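Local coordinates for protein arginase (Trypanosoma brucei brucei, PDB 4RHJ) that is of unknown function but adopts the arginase-deacetylase fold of arginases, having evolved without their binuclear manganese cluster, at residues E152-L157 / D161-V166; V183-G188 / K210-F215; P250-A255 / L264-L269. One frame throughout, in Å; residues are numbered along the deposited sequence. Where two conformers were deposited one is given.

Contact 1: residues E152-L157 / D161-V166; sequences EAYKRL and DDIVIV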
loop_
_atom_site.group_PDB
_atom_site.type_symbol
_atom_site.label_atom_id
_atom_site.label_comp_id
_atom_site.label_asym_id
_atom_site.label_seq_id
_atom_site.Cartn_x
_atom_site.Cartn_y
_atom_site.Cartn_z
ATOM N N GLU A 152 6.796 -19.181 28.134
ATOM C CA GLU A 152 7.160 -20.290 29.028
ATOM C C GLU A 152 7.892 -19.838 30.292
ATOM O O GLU A 152 7.789 -20.492 31.330
ATOM C CB GLU A 152 7.989 -21.329 28.284
ATOM C CG GLU A 152 7.116 -22.292 27.506
ATOM C CD GLU A 152 7.836 -23.537 27.115
ATOM O OE1 GLU A 152 9.023 -23.433 26.749
ATOM O OE2 GLU A 152 7.216 -24.616 27.172
ATOM N N ALA A 153 8.607 -18.720 30.202
ATOM C CA ALA A 153 9.176 -18.046 31.366
ATOM C C ALA A 153 8.094 -17.482 32.279
ATOM O O ALA A 153 8.295 -17.328 33.484
ATOM C CB ALA A 153 10.073 -16.958 30.934
ATOM N N TYR A 154 6.948 -17.163 31.685
ATOM C CA TYR A 154 5.826 -16.567 32.409
ATOM C C TYR A 154 5.077 -17.618 33.201
ATOM O O TYR A 154 4.726 -17.411 34.366
ATOM C CB TYR A 154 4.863 -15.866 31.441
ATOM C CG TYR A 154 3.870 -14.966 32.128
ATOM C CD1 TYR A 154 2.744 -15.485 32.748
ATOM C CD2 TYR A 154 4.066 -13.598 32.166
ATOM C CE1 TYR A 154 1.848 -14.668 33.382
ATOM C CE2 TYR A 154 3.170 -12.768 32.802
ATOM C CZ TYR A 154 2.067 -13.307 33.408
ATOM O OH TYR A 154 1.178 -12.479 34.041
ATOM N N LYS A 155 4.823 -18.744 32.545
ATOM C CA LYS A 155 4.098 -19.847 33.147
ATOM C C LYS A 155 4.952 -20.566 34.190
ATOM O O LYS A 155 4.436 -21.209 35.095
ATOM C CB LYS A 155 3.642 -20.824 32.066
ATOM C CG LYS A 155 2.452 -21.678 32.464
ATOM C CD LYS A 155 1.219 -20.829 32.717
ATOM C CE LYS A 155 -0.005 -21.701 32.856
ATOM N NZ LYS A 155 -1.215 -20.885 33.064
ATOM N N ARG A 156 6.266 -20.467 34.048
ATOM C CA ARG A 156 7.183 -20.972 35.061
ATOM C C ARG A 156 7.045 -20.144 36.328
ATOM O O ARG A 156 6.865 -20.682 37.422
ATOM C CB ARG A 156 8.615 -20.932 34.544
ATOM C CG ARG A 156 9.682 -20.845 35.619
ATOM C CD ARG A 156 10.816 -19.936 35.169
ATOM N NE ARG A 156 10.797 -19.748 33.722
ATOM C CZ ARG A 156 11.368 -20.580 32.857
ATOM N NH1 ARG A 156 11.993 -21.665 33.285
ATOM N NH2 ARG A 156 11.296 -20.338 31.560
ATOM N N LEU A 157 7.131 -18.828 36.159
ATOM C CA LEU A 157 6.892 -17.870 37.232
ATOM C C LEU A 157 5.453 -17.919 37.745
ATOM O O LEU A 157 5.201 -17.982 38.958
ATOM C CB LEU A 157 7.218 -16.454 36.750
ATOM C CG LEU A 157 8.687 -16.227 36.416
ATOM C CD1 LEU A 157 8.931 -14.808 35.997
ATOM C CD2 LEU A 157 9.532 -16.601 37.622
ATOM N N ASP A 161 -1.510 -18.363 36.470
ATOM C CA ASP A 161 -2.054 -17.392 35.527
ATOM C C ASP A 161 -2.422 -18.056 34.205
ATOM O O ASP A 161 -1.632 -18.807 33.646
ATOM C CB ASP A 161 -1.051 -16.256 35.283
ATOM C CG ASP A 161 -1.096 -15.182 36.362
ATOM O OD1 ASP A 161 -1.878 -14.223 36.216
ATOM O OD2 ASP A 161 -0.342 -15.283 37.350
ATOM N N ASP A 162 -3.632 -17.788 33.722
ATOM C CA ASP A 162 -4.058 -18.242 32.399
ATOM C C ASP A 162 -3.485 -17.347 31.295
ATOM O O ASP A 162 -3.790 -16.160 31.247
ATOM C CB ASP A 162 -5.585 -18.258 32.308
ATOM C CG ASP A 162 -6.218 -19.266 33.243
ATOM O OD1 ASP A 162 -5.583 -20.310 33.507
ATOM O OD2 ASP A 162 -7.356 -19.014 33.705
ATOM N N ILE A 163 -2.666 -17.907 30.411
ATOM C CA ILE A 163 -2.078 -17.119 29.326
ATOM C C ILE A 163 -2.762 -17.368 27.991
ATOM O O ILE A 163 -2.850 -18.502 27.537
ATOM C CB ILE A 163 -0.582 -17.418 29.148
ATOM C CG1 ILE A 163 0.170 -17.208 30.468
ATOM C CG2 ILE A 163 -0.012 -16.574 28.011
ATOM C CD1 ILE A 163 1.630 -17.600 30.416
ATOM N N VAL A 164 -3.244 -16.303 27.362
ATOM C CA VAL A 164 -3.765 -16.430 26.011
ATOM C C VAL A 164 -2.833 -15.702 25.069
ATOM O O VAL A 164 -1.952 -14.976 25.509
ATOM C CB VAL A 164 -5.187 -15.882 25.877
ATOM C CG1 VAL A 164 -6.016 -16.289 27.084
ATOM C CG2 VAL A 164 -5.169 -14.370 25.710
ATOM N N ILE A 165 -3.022 -15.915 23.776
ATOM C CA ILE A 165 -2.158 -15.321 22.764
ATOM C C ILE A 165 -2.981 -14.706 21.642
ATOM O O ILE A 165 -3.905 -15.325 21.137
ATOM C CB ILE A 165 -1.177 -16.364 22.171
ATOM C CG1 ILE A 165 -0.175 -16.819 23.234
ATOM C CG2 ILE A 165 -0.434 -15.790 20.982
ATOM C CD1 ILE A 165 0.939 -17.669 22.695
ATOM N N VAL A 166 -2.651 -13.476 21.268
ATOM C CA VAL A 166 -3.254 -12.860 20.088
ATOM C C VAL A 166 -2.235 -12.906 18.937
ATOM O O VAL A 166 -1.273 -12.142 18.937
ATOM C CB VAL A 166 -3.711 -11.417 20.360
ATOM C CG1 VAL A 166 -4.229 -10.772 19.089
ATOM C CG2 VAL A 166 -4.800 -11.400 21.401
#

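Contact 2: residues V183-G188 / K210-F215; sequences VLLDKG and KLHKMF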
loop_
_atom_site.group_PDB
_atom_site.type_symbol
_atom_site.label_atom_id
_atom_site.label_comp_id
_atom_site.label_asym_id
_atom_site.label_seq_id
_atom_site.Cartn_x
_atom_site.Cartn_y
_atom_site.Cartn_z
ATOM N N VAL A 183 3.469 -25.648 19.826
ATOM C CA VAL A 183 4.169 -26.204 20.968
ATOM C C VAL A 183 3.478 -25.797 22.260
ATOM O O VAL A 183 3.381 -26.582 23.199
ATOM C CB VAL A 183 5.643 -25.758 21.010
ATOM C CG1 VAL A 183 6.320 -26.264 22.273
ATOM C CG2 VAL A 183 6.370 -26.260 19.781
ATOM N N LEU A 184 2.984 -24.568 22.311
ATOM C CA LEU A 184 2.379 -24.077 23.537
ATOM C C LEU A 184 1.023 -24.718 23.769
ATOM O O LEU A 184 0.731 -25.165 24.873
ATOM C CB LEU A 184 2.257 -22.556 23.501
ATOM C CG LEU A 184 3.613 -21.857 23.441
ATOM C CD1 LEU A 184 3.426 -20.424 23.017
ATOM C CD2 LEU A 184 4.324 -21.964 24.771
ATOM N N LEU A 185 0.199 -24.750 22.727
ATOM C CA LEU A 185 -1.107 -25.397 22.783
ATOM C C LEU A 185 -1.022 -26.801 23.352
ATOM O O LEU A 185 -1.738 -27.145 24.290
ATOM C CB LEU A 185 -1.737 -25.440 21.391
ATOM C CG LEU A 185 -2.285 -24.090 20.948
ATOM C CD1 LEU A 185 -2.703 -24.147 19.506
ATOM C CD2 LEU A 185 -3.451 -23.699 21.833
ATOM N N ASP A 186 -0.129 -27.606 22.787
ATOM C CA ASP A 186 -0.010 -28.995 23.187
ATOM C C ASP A 186 0.530 -29.142 24.595
ATOM O O ASP A 186 0.360 -30.187 25.222
ATOM C CB ASP A 186 0.876 -29.750 22.210
ATOM C CG ASP A 186 0.162 -30.079 20.926
ATOM O OD1 ASP A 186 0.449 -29.432 19.902
ATOM O OD2 ASP A 186 -0.699 -30.978 20.945
ATOM N N LYS A 187 1.183 -28.096 25.091
ATOM C CA LYS A 187 1.704 -28.098 26.452
ATOM C C LYS A 187 0.633 -27.620 27.427
ATOM O O LYS A 187 0.859 -27.570 28.636
ATOM C CB LYS A 187 2.960 -27.229 26.556
ATOM C CG LYS A 187 4.262 -28.036 26.460
ATOM C CD LYS A 187 5.506 -27.179 26.679
ATOM C CE LYS A 187 6.700 -28.030 27.142
ATOM N NZ LYS A 187 6.584 -28.481 28.570
ATOM N N GLY A 188 -0.537 -27.287 26.888
ATOM C CA GLY A 188 -1.650 -26.810 27.686
ATOM C C GLY A 188 -1.276 -25.623 28.539
ATOM O O GLY A 188 -1.757 -25.471 29.659
ATOM N N LYS A 210 -10.213 -26.564 14.875
ATOM C CA LYS A 210 -11.432 -26.963 15.575
ATOM C C LYS A 210 -11.158 -28.067 16.594
ATOM O O LYS A 210 -12.048 -28.467 17.344
ATOM C CB LYS A 210 -12.503 -27.414 14.580
ATOM C CG LYS A 210 -12.428 -28.880 14.180
ATOM C CD LYS A 210 -13.565 -29.236 13.232
ATOM C CE LYS A 210 -14.909 -28.826 13.803
ATOM N NZ LYS A 210 -16.015 -29.067 12.845
ATOM N N LEU A 211 -9.922 -28.555 16.613
ATOM C CA LEU A 211 -9.511 -29.584 17.559
ATOM C C LEU A 211 -8.942 -28.958 18.825
ATOM O O LEU A 211 -8.982 -29.568 19.896
ATOM C CB LEU A 211 -8.490 -30.529 16.927
ATOM C CG LEU A 211 -9.021 -31.903 16.515
ATOM C CD1 LEU A 211 -8.234 -32.452 15.339
ATOM C CD2 LEU A 211 -8.955 -32.857 17.701
ATOM N N HIS A 212 -8.421 -27.737 18.702
ATOM C CA HIS A 212 -7.978 -26.992 19.872
ATOM C C HIS A 212 -8.796 -25.721 20.078
ATOM O O HIS A 212 -8.345 -24.778 20.733
ATOM C CB HIS A 212 -6.492 -26.664 19.785
ATOM C CG HIS A 212 -5.748 -26.982 21.042
ATOM N ND1 HIS A 212 -4.573 -27.703 21.054
ATOM C CD2 HIS A 212 -6.030 -26.702 22.338
ATOM C CE1 HIS A 212 -4.155 -27.839 22.301
ATOM N NE2 HIS A 212 -5.022 -27.241 23.099
ATOM N N LYS A 213 -9.996 -25.723 19.501
ATOM C CA LYS A 213 -11.057 -24.758 19.792
ATOM C C LYS A 213 -10.592 -23.305 19.922
ATOM O O LYS A 213 -11.064 -22.574 20.793
ATOM C CB LYS A 213 -11.792 -25.188 21.067
ATOM C CG LYS A 213 -12.451 -26.570 20.959
ATOM C CD LYS A 213 -12.931 -27.093 22.316
ATOM C CE LYS A 213 -13.379 -28.542 22.239
ATOM N NZ LYS A 213 -12.298 -29.428 21.725
ATOM N N MET A 214 -9.672 -22.899 19.047
ATOM C CA MET A 214 -9.152 -21.539 19.053
ATOM C C MET A 214 -9.991 -20.669 18.144
ATOM O O MET A 214 -10.694 -21.166 17.268
ATOM C CB MET A 214 -7.685 -21.510 18.619
ATOM C CG MET A 214 -7.442 -21.442 17.125
ATOM S SD MET A 214 -5.681 -21.342 16.770
ATOM C CE MET A 214 -5.165 -22.989 17.252
ATOM N N PHE A 215 -9.934 -19.363 18.359
ATOM C CA PHE A 215 -10.703 -18.445 17.531
ATOM C C PHE A 215 -9.808 -17.807 16.476
ATOM O O PHE A 215 -8.599 -17.657 16.657
ATOM C CB PHE A 215 -11.390 -17.373 18.385
ATOM C CG PHE A 215 -12.559 -16.717 17.705
ATOM C CD1 PHE A 215 -13.578 -17.485 17.162
ATOM C CD2 PHE A 215 -12.649 -15.338 17.615
ATOM C CE1 PHE A 215 -14.653 -16.890 16.535
ATOM C CE2 PHE A 215 -13.732 -14.737 16.984
ATOM C CZ PHE A 215 -14.730 -15.515 16.445
#

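Contact 3: residues P250-A255 / L264-L269; sequences PAFAPA and LSTRDL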
loop_
_atom_site.group_PDB
_atom_site.type_symbol
_atom_site.label_atom_id
_atom_site.label_comp_id
_atom_site.label_asym_id
_atom_site.label_seq_id
_atom_site.Cartn_x
_atom_site.Cartn_y
_atom_site.Cartn_z
ATOM N N PRO A 250 2.348 -7.387 1.607
ATOM C CA PRO A 250 3.708 -7.264 1.071
ATOM C C PRO A 250 4.010 -5.831 0.592
ATOM O O PRO A 250 5.186 -5.449 0.520
ATOM C CB PRO A 250 3.722 -8.262 -0.096
ATOM C CG PRO A 250 2.607 -9.224 0.210
ATOM C CD PRO A 250 1.565 -8.433 0.921
ATOM N N ALA A 251 2.980 -5.046 0.305
ATOM C CA ALA A 251 3.183 -3.636 -0.060
ATOM C C ALA A 251 3.759 -2.796 1.090
ATOM O O ALA A 251 4.576 -1.885 0.857
ATOM C CB ALA A 251 1.887 -3.012 -0.551
ATOM N N PHE A 252 3.336 -3.114 2.314
ATOM C CA PHE A 252 3.791 -2.405 3.523
ATOM C C PHE A 252 4.953 -3.104 4.195
ATOM O O PHE A 252 5.868 -2.441 4.692
ATOM C CB PHE A 252 2.640 -2.249 4.524
ATOM C CG PHE A 252 1.405 -1.665 3.912
ATOM C CD1 PHE A 252 0.542 -2.464 3.188
ATOM C CD2 PHE A 252 1.126 -0.328 4.026
ATOM C CE1 PHE A 252 -0.592 -1.951 2.596
ATOM C CE2 PHE A 252 -0.001 0.202 3.446
ATOM C CZ PHE A 252 -0.863 -0.610 2.727
ATOM N N ALA A 253 4.939 -4.436 4.190
ATOM C CA ALA A 253 5.995 -5.222 4.828
ATOM C C ALA A 253 6.578 -6.328 3.923
ATOM O O ALA A 253 6.432 -7.512 4.204
ATOM C CB ALA A 253 5.471 -5.833 6.131
ATOM N N PRO A 254 7.254 -5.937 2.835
ATOM C CA PRO A 254 7.804 -6.913 1.890
ATOM C C PRO A 254 8.838 -7.878 2.480
ATOM O O PRO A 254 9.062 -8.937 1.897
ATOM C CB PRO A 254 8.448 -6.025 0.823
ATOM C CG PRO A 254 8.590 -4.711 1.440
ATOM C CD PRO A 254 7.488 -4.562 2.394
ATOM N N ALA A 255 9.420 -7.541 3.631
ATOM C CA ALA A 255 10.615 -8.231 4.125
ATOM C C ALA A 255 10.343 -9.513 4.896
ATOM O O ALA A 255 10.819 -9.672 6.019
ATOM C CB ALA A 255 11.429 -7.300 4.988
ATOM N N LEU A 264 -2.853 -6.806 5.541
ATOM C CA LEU A 264 -3.159 -5.596 6.295
ATOM C C LEU A 264 -2.306 -4.376 5.847
ATOM O O LEU A 264 -1.160 -4.517 5.410
ATOM C CB LEU A 264 -2.961 -5.868 7.806
ATOM C CG LEU A 264 -3.956 -6.852 8.441
ATOM C CD1 LEU A 264 -3.709 -7.123 9.916
ATOM C CD2 LEU A 264 -5.357 -6.348 8.242
ATOM N N SER A 265 -2.884 -3.184 5.934
ATOM C CA SER A 265 -2.099 -1.969 5.846
ATOM C C SER A 265 -1.450 -1.782 7.215
ATOM O O SER A 265 -1.828 -2.467 8.178
ATOM C CB SER A 265 -2.962 -0.763 5.429
ATOM O OG SER A 265 -3.986 -0.412 6.347
ATOM N N THR A 266 -0.461 -0.902 7.326
ATOM C CA THR A 266 0.116 -0.685 8.647
ATOM C C THR A 266 -0.978 -0.167 9.592
ATOM O O THR A 266 -1.005 -0.531 10.773
ATOM C CB THR A 266 1.286 0.295 8.632
ATOM O OG1 THR A 266 2.171 -0.041 7.562
ATOM C CG2 THR A 266 2.032 0.229 9.959
ATOM N N ARG A 267 -1.888 0.638 9.047
ATOM C CA ARG A 267 -2.960 1.250 9.828
ATOM C C ARG A 267 -3.991 0.210 10.267
ATOM O O ARG A 267 -4.528 0.282 11.370
ATOM C CB ARG A 267 -3.628 2.374 9.025
ATOM C CG ARG A 267 -4.729 3.118 9.774
ATOM C CD ARG A 267 -4.269 3.540 11.167
ATOM N NE ARG A 267 -3.184 4.503 11.074
ATOM C CZ ARG A 267 -2.615 5.102 12.117
ATOM N NH1 ARG A 267 -3.017 4.846 13.357
ATOM N NH2 ARG A 267 -1.643 5.973 11.916
ATOM N N ASP A 268 -4.265 -0.757 9.399
ATOM C CA ASP A 268 -5.162 -1.870 9.707
ATOM C C ASP A 268 -4.712 -2.636 10.951
ATOM O O ASP A 268 -5.510 -2.953 11.822
ATOM C CB ASP A 268 -5.258 -2.840 8.517
ATOM C CG ASP A 268 -5.849 -2.195 7.265
ATOM O OD1 ASP A 268 -6.483 -1.129 7.379
ATOM O OD2 ASP A 268 -5.667 -2.754 6.158
ATOM N N LEU A 269 -3.425 -2.934 11.030
ATOM C CA LEU A 269 -2.894 -3.642 12.176
ATOM C C LEU A 269 -2.974 -2.774 13.423
ATOM O O LEU A 269 -3.458 -3.222 14.449
ATOM C CB LEU A 269 -1.451 -4.076 11.906
ATOM C CG LEU A 269 -0.728 -4.911 12.965
ATOM C CD1 LEU A 269 -1.594 -6.074 13.460
ATOM C CD2 LEU A 269 0.629 -5.404 12.422
#

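Contact 1: residues E152-L157 / D161-V166
The first torsion of Tyr154 sets CG opposite its backbone N (chi1 -167°), and Ile163 extends its longer branch (chi2 175°), so that the ring and the CD1 methyl meet between the end of helix 148-157 and the start of strand 163-168. This is the alpha-to-beta return of the three-layer arginase-deacetylase fold, where a helix packed on the parallel sheet hands the chain back to one of its strands. CD1 of Ile163 lies 3.3 Å from CD1 of Tyr154, approaching the ring obliquely, and it also touches the Tyr154 CB, 3.8 Å away. The methyl therefore sits against both the ring and the CB of the tyrosine. It also meets the aliphatic part of Lys155, whose CD is 4.0 Å from Ile163 CD1; the two side chains lie alongside and run in opposing directions. The ammonium end of Lys155 is doubtful, because the modelled NZ is too close to the backbone O of Asp161, and no bond is inferred from it. No hydrogen bond crosses between 152-157 and 161-166, so the contact rests on apolar packing, while backbone bonds to strands 190-196 and 239-244 hold the strand in the sheet. Asp161 meets the same ring from the turn: its carboxylate stands 84° from the plane of the tyrosine ring, and its CB meets the ring edge, in plane, 3.8 Å from Tyr154 CE1.

Contact 2: residues V183-G188 / K210-F215
Leu185 joins the two halves of this contact, laying one methyl over the His212 ring and turning the other to Met214. Helices 180-186 and 203-211 precede the neighbouring parallel strands 190-196 and 215-217, and the last turn of helix 180-186 here meets the loop that leads from helix 203-211 to strand 215-217, at the border of the sheet. The tight part is largely apolar. Leu185 CD2 stands 4.0 Å from the centroid of the His212 ring and only 7° off its normal, a CH-pi contact squarely over the face, while Leu185 CB is 3.5 Å from His212 CE1. The two side chains lie antiparallel along this face. Leu185 O comes closer still, 3.2 Å from His212 CE1, without a hydrogen bond to the imidazole. Met214 crosses Leu185 at about a right angle; its CG is wedged over the backbone, flanked by N and C (chi1 86°), and the chain bends at its last torsion, which brings CE to 3.5 Å from Leu185 CD1. Both side chains also rest on Val193 of strand 190-196, so the sheet closes this inner side.

The outer side is looser and more polar. Asp186 faces solvent and spends its charge on a salt bridge to Arg182, its OD2 remaining 5.1 Å from His212 ND1. Gly188, with positive phi, ends the helix in a Schellman motif, and its N donates to Leu185 O over 2.9 Å. The helix C-terminal end might slightly favour a protonated ring, though Asp186 is engaged by Arg182. No polar bond joins the two segments: they adhere through leucine, methionine and the face of the imidazole.

Contact 3: residues P250-A255 / L264-L269
A capping box opens helix 266-274, and the Phe252 ring packs with one face against the N-cap and the first helical residue. Ser265, the N-cap, brings its CA to 3.6 Å from the centroid of the Phe252 ring, 11° off the normal, a CH-pi contact over the face. Its CB reaches further across the same face, 3.4 Å from Phe252 CZ. With CG opposite its carbonyl carbon (chi1 -51°), Phe252 turns the ring under the peptide between Ser265 and Thr266. Thr266 N is poised above that face, toward the rim and 3.7 Å from Phe252 CD2; it is buried, with no partner in the model. OG1 of Thr266 comes to 3.7 Å from Phe252 CD2, near the rim on the same side, and Leu264 O comes obliquely to 3.5 Å from Phe252 CD1.

Phe252 also packs on Asp249 of the second subunit, and Arg267 donates to Gly262 O of that subunit while pairing with Asp73 of its own chain. The side chain of Leu264 is about 10 Å from that of Asp244, a manganese-binding residue seen in a structure of this protein, with no metal bound to this chain here.

One bond of the box is nearly straight: Ser265 N donates to Asp268 OD2 at 2.8 Å and 171°, although the donor is tilted well out of the carboxylate plane. The reciprocal bond, Asp268 N to Ser265 OG, is less sure, yet the exchange between N-cap and third helical residue is that of a classical capping box.

From the N terminus, contact 1 comes first, closing the short turn of three residues between helix 148-157 and strand 163-168. Contact 2 follows, its longer loop spanning strand 190-196 and most of helix 203-211. Contact 3 closes a short irregular excursion that leads from strand 239-244 into helix 266-274. The three run in series, none nested in or crossing another. Contacts 1 and 2 touch, with Ile165 and Glu152 meeting Leu184, and together they tie helices 148-157 and 180-186 to strand 163-168 and to the loop before strand 215-217, on one half of the sheet. Contact 3 lies across the chain's centre from contact 1, about 28 Å between centres, where the fold meets neighbouring subunits.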